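Putative lipoprotein GNA1162 (Neisseria meningitidis, PDB 4HRV) is a putative lipid-binding lipoprotein of the GNA1162 (DUF799) family, whose conserved domain appears to form a two-fold symmetric dimer. Local coordinates at the interface of chains A and B. Sequence-based numbering; all coordinates share one arbitrary frame. Chains: chain A/B, Putative lipoprotein GNA1162.

Three contacts sample one two-fold symmetric interface between copies of the GNA1162-like domain, a construct lacking the N-terminal signal region and C-terminal tail. Contact 2 lies centrally, with C-alpha centres about 16 Å from contact 1 and 14 Å from contact 3; contacts 1 and 3, about 26 Å apart, repeat much the same arrangement, with the amides of A:Asn138 and B:Asn138 turned differently. A:Leu141 meets B:Trp124 in contact 1 and B:Leu141 meets A:Trp124 in contact 3. Helix 139-155 of chain A spans contacts 1 and 2, helix 139-154 of chain B contacts 2 and 3. Such reciprocity suggests, without proving, a stable dimer.

Contact 1: the interface of chains A and B. Residues chain A 136, 138, 141, 144; chain B 16, 42, 47, 114, 124.
B:Trp124 offers one face of its indole to A:Leu141, whose CB stands over the middle of the bicyclic ring, 3.5 Å from the centroid of the six-membered ring. The two side chains run antiparallel alongside each other, so the leucine lies along the ring face, with A:Leu141 CD1 3.6 Å from B:Trp124 CG. At the indole edge, in the ring plane, sits the amide nitrogen ND2 of A:Asn136, its amide turned 87° from the ring; this asparagine is poorly ordered, and its close approach carries little weight. CD1 of B:Ile16, from the same chain, lies over the rim of one face of the B:Tyr47 ring. CE2 of this tyrosine lies 3.8 Å from A:Leu141 CD2.

The chi1 of A:Leu141 (-59°) points CG towards the partner, where the two methyls branch to different neighbours. A:Leu141 CD1 reaches CD2 of B:Leu114 at 3.9 Å, while A:Leu141 CD2 meets CD2 of B:Leu42 at 3.7 Å. Farther along the helix, the engineered selenomethionine A:Met144 adds its CG, 3.8 Å from B:Leu42 CG; the natural residue is alanine. The polar margin is loose: the poorly ordered A:Asn138 gives a weak, strongly bent hydrogen bond from ND2 to the phenol OH of B:Tyr47 (2.9 Å, 120° at the hydrogen). In this apolar socket, the partner receives the start of helix 139-155, an anchorage that probably stabilises the dimer.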
# COMPACT_ATOMS: atom_id res chain seq x y z
N ASN A 136 11.12 12.50 9.08
CA ASN A 136 9.72 12.77 9.45
C ASN A 136 8.83 11.54 9.31
O ASN A 136 8.99 10.73 8.39
CB ASN A 136 9.16 13.95 8.63
CG ASN A 136 7.66 14.10 8.80
OD1 ASN A 136 7.18 14.74 9.74
ND2 ASN A 136 6.91 13.53 7.87
N ASN A 138 4.88 10.11 9.04
CA ASN A 138 3.47 10.39 8.82
C ASN A 138 2.74 9.32 8.01
O ASN A 138 2.88 9.24 6.79
CB ASN A 138 3.28 11.76 8.15
CG ASN A 138 1.82 12.13 7.97
OD1 ASN A 138 0.92 11.42 8.45
ND2 ASN A 138 1.56 13.24 7.30
N LEU A 141 0.27 10.80 5.10
CA LEU A 141 0.85 10.91 3.77
C LEU A 141 1.27 9.56 3.21
O LEU A 141 1.10 9.30 2.02
CB LEU A 141 2.02 11.89 3.78
CG LEU A 141 1.56 13.27 4.25
CD1 LEU A 141 2.75 14.17 4.56
CD2 LEU A 141 0.64 13.90 3.20
N MSE A 144 -1.77 7.95 1.87
CA MSE A 144 -2.21 8.54 0.61
C MSE A 144 -1.41 7.96 -0.55
O MSE A 144 -1.97 7.67 -1.60
CB MSE A 144 -2.08 10.06 0.63
CG MSE A 144 -2.20 10.73 -0.72
SE MSE A 144 -0.51 10.66 -1.73
CE MSE A 144 0.68 11.51 -0.42
N ILE B 16 -2.55 21.69 0.65
CA ILE B 16 -1.60 20.96 -0.17
C ILE B 16 -1.99 20.97 -1.63
O ILE B 16 -3.09 20.52 -1.99
CB ILE B 16 -1.50 19.50 0.27
CG1 ILE B 16 -0.93 19.41 1.69
CG2 ILE B 16 -0.66 18.69 -0.70
CD1 ILE B 16 -0.82 17.97 2.18
N LEU B 42 -6.04 12.34 1.42
CA LEU B 42 -5.50 13.58 1.97
C LEU B 42 -6.53 14.33 2.83
O LEU B 42 -6.20 14.86 3.89
CB LEU B 42 -4.95 14.50 0.87
CG LEU B 42 -3.63 14.08 0.21
CD1 LEU B 42 -3.23 15.06 -0.90
CD2 LEU B 42 -2.53 13.99 1.26
N TYR B 47 -5.91 17.31 5.70
CA TYR B 47 -5.36 18.39 4.87
C TYR B 47 -6.43 18.99 3.96
O TYR B 47 -7.42 18.35 3.64
CB TYR B 47 -4.20 17.90 4.00
CG TYR B 47 -3.05 17.32 4.76
CD1 TYR B 47 -2.08 18.14 5.32
CD2 TYR B 47 -2.93 15.95 4.93
CE1 TYR B 47 -1.01 17.61 6.03
CE2 TYR B 47 -1.87 15.41 5.64
CZ TYR B 47 -0.92 16.24 6.18
OH TYR B 47 0.13 15.71 6.89
N LEU B 114 6.79 15.88 0.03
CA LEU B 114 5.98 17.05 0.33
C LEU B 114 6.91 18.22 0.65
O LEU B 114 7.76 18.11 1.52
CB LEU B 114 5.09 16.80 1.54
CG LEU B 114 4.10 17.93 1.81
CD1 LEU B 114 3.04 17.93 0.73
CD2 LEU B 114 3.45 17.81 3.19
N TRP B 124 8.28 15.99 4.10
CA TRP B 124 8.01 14.56 4.19
C TRP B 124 8.45 13.88 2.90
O TRP B 124 8.42 14.50 1.84
CB TRP B 124 6.52 14.33 4.39
CG TRP B 124 6.11 12.89 4.29
CD1 TRP B 124 6.12 11.97 5.30
CD2 TRP B 124 5.63 12.20 3.13
NE1 TRP B 124 5.67 10.75 4.84
CE2 TRP B 124 5.36 10.86 3.51
CE3 TRP B 124 5.38 12.59 1.80
CZ2 TRP B 124 4.88 9.91 2.61
CZ3 TRP B 124 4.90 11.63 0.91
CH2 TRP B 124 4.65 10.31 1.32

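Contact 2: the interface of chains A and B. Residues chain A 128, 146, 149-150, 153; chain B 108, 128, 130, 146.
B:Ile130 meets A:Val149 at the middle of a helix-on-sheet interface of the GNA1162-like family, where strands of the two chains also pair: A:Ala128 and B:Ile130 form an antiparallel bridge across the chains. The isoleucine divides its branches between two parts of the helix. With chi1 at -66°, CG1 lies opposite its carbonyl carbon and CG2 opposite its backbone N, which separates the ethyl arm from the methyl. The ethyl end of B:Ile130, CD1, touches A:Val149 CG1 at 3.6 Å and comes within 3.9 Å of A:Val150 CG2; B:Ile130 CG2 instead receives A:Ile153 CD1, at 3.6 Å. CG1 of B:Ile130 also lies 4.1 Å from the methyl CB of A:Ala128, beside the strand bridge.

B:Val108, on the neighbouring strand 104-116, meets the same helix. CG1 of B:Val108 rests 3.7 Å from A:Val149 CG1, and that methyl of A:Val149 therefore packs against both B:Ile130 and B:Val108. A:Ile153 passes alongside B:Val108 in the opposite direction, though the spacing modelled there is too short to be trusted.

Towards the two-fold axis, the helices themselves meet. A:Val146 and B:Val146 lie side by side, pointing opposite ways, their CG2 methyls 3.9 Å apart. The other methyl of B:Val146, CG1, packs 3.7 Å from A:Val150 CG2, while A:Val146 CG1 turns to B:Ala128 CB, 4.0 Å away.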
# COMPACT_ATOMS: atom_id res chain seq x y z
N ALA A 128 4.33 -6.00 -0.87
CA ALA A 128 4.43 -4.55 -0.75
C ALA A 128 5.70 -4.17 -0.02
O ALA A 128 6.09 -4.80 0.96
CB ALA A 128 3.22 -4.02 -0.01
N VAL A 146 0.35 4.93 -0.69
CA VAL A 146 0.02 3.53 -0.99
C VAL A 146 -1.35 3.38 -1.61
O VAL A 146 -1.54 2.56 -2.50
CB VAL A 146 0.14 2.57 0.24
CG1 VAL A 146 1.55 2.54 0.77
CG2 VAL A 146 -0.85 2.95 1.33
N VAL A 149 -1.11 4.17 -5.22
CA VAL A 149 -0.46 3.08 -5.95
C VAL A 149 -1.42 1.90 -6.15
O VAL A 149 -1.46 1.29 -7.22
CB VAL A 149 0.85 2.62 -5.28
CG1 VAL A 149 1.38 1.35 -5.94
CG2 VAL A 149 1.90 3.71 -5.35
N VAL A 150 -2.21 1.58 -5.12
CA VAL A 150 -3.20 0.51 -5.24
C VAL A 150 -4.31 0.90 -6.23
O VAL A 150 -4.78 0.06 -7.01
CB VAL A 150 -3.80 0.12 -3.88
CG1 VAL A 150 -4.90 -0.93 -4.06
CG2 VAL A 150 -2.71 -0.43 -2.96
N ILE A 153 -3.06 0.18 -9.70
CA ILE A 153 -3.04 -1.24 -10.06
C ILE A 153 -4.44 -1.76 -10.34
O ILE A 153 -4.65 -2.58 -11.24
CB ILE A 153 -2.38 -2.10 -8.98
CG1 ILE A 153 -0.95 -1.64 -8.74
CG2 ILE A 153 -2.40 -3.58 -9.39
CD1 ILE A 153 -0.29 -2.23 -7.52
N VAL B 108 3.74 -1.86 -9.47
CA VAL B 108 3.70 -0.40 -9.52
C VAL B 108 4.53 0.14 -8.36
O VAL B 108 4.38 -0.31 -7.23
CB VAL B 108 2.27 0.16 -9.41
CG1 VAL B 108 2.30 1.70 -9.54
CG2 VAL B 108 1.41 -0.41 -10.50
N ALA B 128 6.67 3.61 -2.33
CA ALA B 128 5.92 2.37 -2.21
C ALA B 128 6.08 1.60 -3.50
O ALA B 128 6.04 2.16 -4.60
CB ALA B 128 4.45 2.67 -1.95
N ILE B 130 4.51 -2.01 -5.05
CA ILE B 130 3.49 -3.00 -4.77
C ILE B 130 3.35 -3.92 -5.96
O ILE B 130 3.35 -3.47 -7.11
CB ILE B 130 2.16 -2.29 -4.45
CG1 ILE B 130 2.31 -1.52 -3.14
CG2 ILE B 130 1.05 -3.29 -4.34
CD1 ILE B 130 1.19 -0.54 -2.88
N VAL B 146 -1.21 -3.60 1.98
CA VAL B 146 -0.51 -2.33 2.09
C VAL B 146 -0.92 -1.69 3.39
O VAL B 146 -0.13 -1.05 4.07
CB VAL B 146 -0.78 -1.36 0.89
CG1 VAL B 146 -0.63 -2.07 -0.43
CG2 VAL B 146 -2.16 -0.73 0.98

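Contact 3: the interface of chains A and B. Residues chain A 42, 45, 47, 114, 124; chain B 138, 140-141.
B:Leu141 fills the apolar centre, pressed against A:Trp124: its CB lies over the indole, 3.5 Å from the centroid of the six-membered ring, and its CD1 reaches back towards the ring's root, 3.4 Å from CG. The tryptophan's own CG is anti to the backbone N (chi1 172°), which lays its indole against the flank of the helix-borne leucine. B:Leu141 CD1 also meets A:Leu114 CD2 at 3.8 Å, the two leucines crossing at about a right angle. On the other branch, B:Leu141 CD2 packs 3.8 Å from A:Leu42 CD2 and 3.9 Å from A:Tyr47 CE2, wedged between helix and aromatic ring.

Outward from this centre, CB of B:Asn138 touches CD1 of the A:Trp124 indole at 3.6 Å. Its amide approaches A:Tyr47 from the opposite direction, with the two planes 32° apart; OD1 of B:Asn138 lies 3.3 Å from the phenol OH of A:Tyr47, near but not a clear hydrogen bond. A:Ala45 and B:Gly140 are also partly buried at the interface, with CB of A:Ala45 and CA of B:Gly140 nearest. In the fold, the site joins the first turn of helix 139-154 of chain B to a recess in chain A formed by strands 106-116 and 122-132, the end of helix 34-44 and the loop after it.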
# COMPACT_ATOMS: atom_id res chain seq x y z
N LEU A 42 -9.98 -6.61 5.86
CA LEU A 42 -10.61 -7.82 5.35
C LEU A 42 -12.14 -7.83 5.49
O LEU A 42 -12.85 -8.22 4.56
CB LEU A 42 -9.98 -9.07 5.98
CG LEU A 42 -8.54 -9.35 5.57
CD1 LEU A 42 -7.97 -10.52 6.40
CD2 LEU A 42 -8.47 -9.66 4.07
N ALA A 45 -13.63 -5.66 2.96
CA ALA A 45 -13.60 -6.28 1.63
C ALA A 45 -14.65 -7.36 1.50
O ALA A 45 -14.79 -7.98 0.45
CB ALA A 45 -12.22 -6.83 1.33
N TYR A 47 -15.00 -10.15 3.66
CA TYR A 47 -14.65 -11.47 4.17
C TYR A 47 -15.00 -11.61 5.64
O TYR A 47 -14.85 -10.67 6.40
CB TYR A 47 -13.15 -11.74 4.02
CG TYR A 47 -12.68 -11.65 2.60
CD1 TYR A 47 -12.83 -12.71 1.73
CD2 TYR A 47 -12.10 -10.48 2.13
CE1 TYR A 47 -12.41 -12.62 0.41
CE2 TYR A 47 -11.67 -10.38 0.82
CZ TYR A 47 -11.83 -11.45 -0.03
OH TYR A 47 -11.41 -11.36 -1.34
N LEU A 114 -3.15 -15.95 -0.29
CA LEU A 114 -4.39 -16.47 0.24
C LEU A 114 -4.55 -17.84 -0.39
O LEU A 114 -4.43 -17.98 -1.61
CB LEU A 114 -5.57 -15.57 -0.15
CG LEU A 114 -6.92 -16.00 0.42
CD1 LEU A 114 -6.90 -15.81 1.94
CD2 LEU A 114 -8.06 -15.22 -0.21
N TRP A 124 -4.74 -16.02 -4.21
CA TRP A 124 -4.22 -14.68 -4.41
C TRP A 124 -2.81 -14.57 -3.84
O TRP A 124 -2.45 -15.25 -2.87
CB TRP A 124 -5.14 -13.65 -3.74
CG TRP A 124 -4.58 -12.26 -3.73
CD1 TRP A 124 -4.70 -11.32 -4.72
CD2 TRP A 124 -3.83 -11.65 -2.68
NE1 TRP A 124 -4.07 -10.16 -4.34
CE2 TRP A 124 -3.52 -10.33 -3.10
CE3 TRP A 124 -3.38 -12.08 -1.42
CZ2 TRP A 124 -2.78 -9.45 -2.31
CZ3 TRP A 124 -2.65 -11.19 -0.64
CH2 TRP A 124 -2.36 -9.89 -1.09
N ASN B 138 -6.79 -8.67 -7.21
CA ASN B 138 -7.75 -8.41 -6.14
C ASN B 138 -7.34 -7.18 -5.31
O ASN B 138 -6.45 -7.26 -4.46
CB ASN B 138 -7.89 -9.65 -5.24
CG ASN B 138 -9.02 -9.54 -4.23
OD1 ASN B 138 -9.86 -10.43 -4.13
ND2 ASN B 138 -9.04 -8.45 -3.48
N GLY B 140 -8.98 -5.62 -3.00
CA GLY B 140 -9.32 -5.78 -1.59
C GLY B 140 -8.16 -6.34 -0.79
O GLY B 140 -7.75 -5.76 0.21
N LEU B 141 -7.62 -7.47 -1.25
CA LEU B 141 -6.49 -8.11 -0.58
C LEU B 141 -5.21 -7.28 -0.66
O LEU B 141 -4.46 -7.22 0.30
CB LEU B 141 -6.26 -9.51 -1.16
CG LEU B 141 -7.46 -10.44 -0.98
CD1 LEU B 141 -7.26 -11.78 -1.66
CD2 LEU B 141 -7.76 -10.64 0.51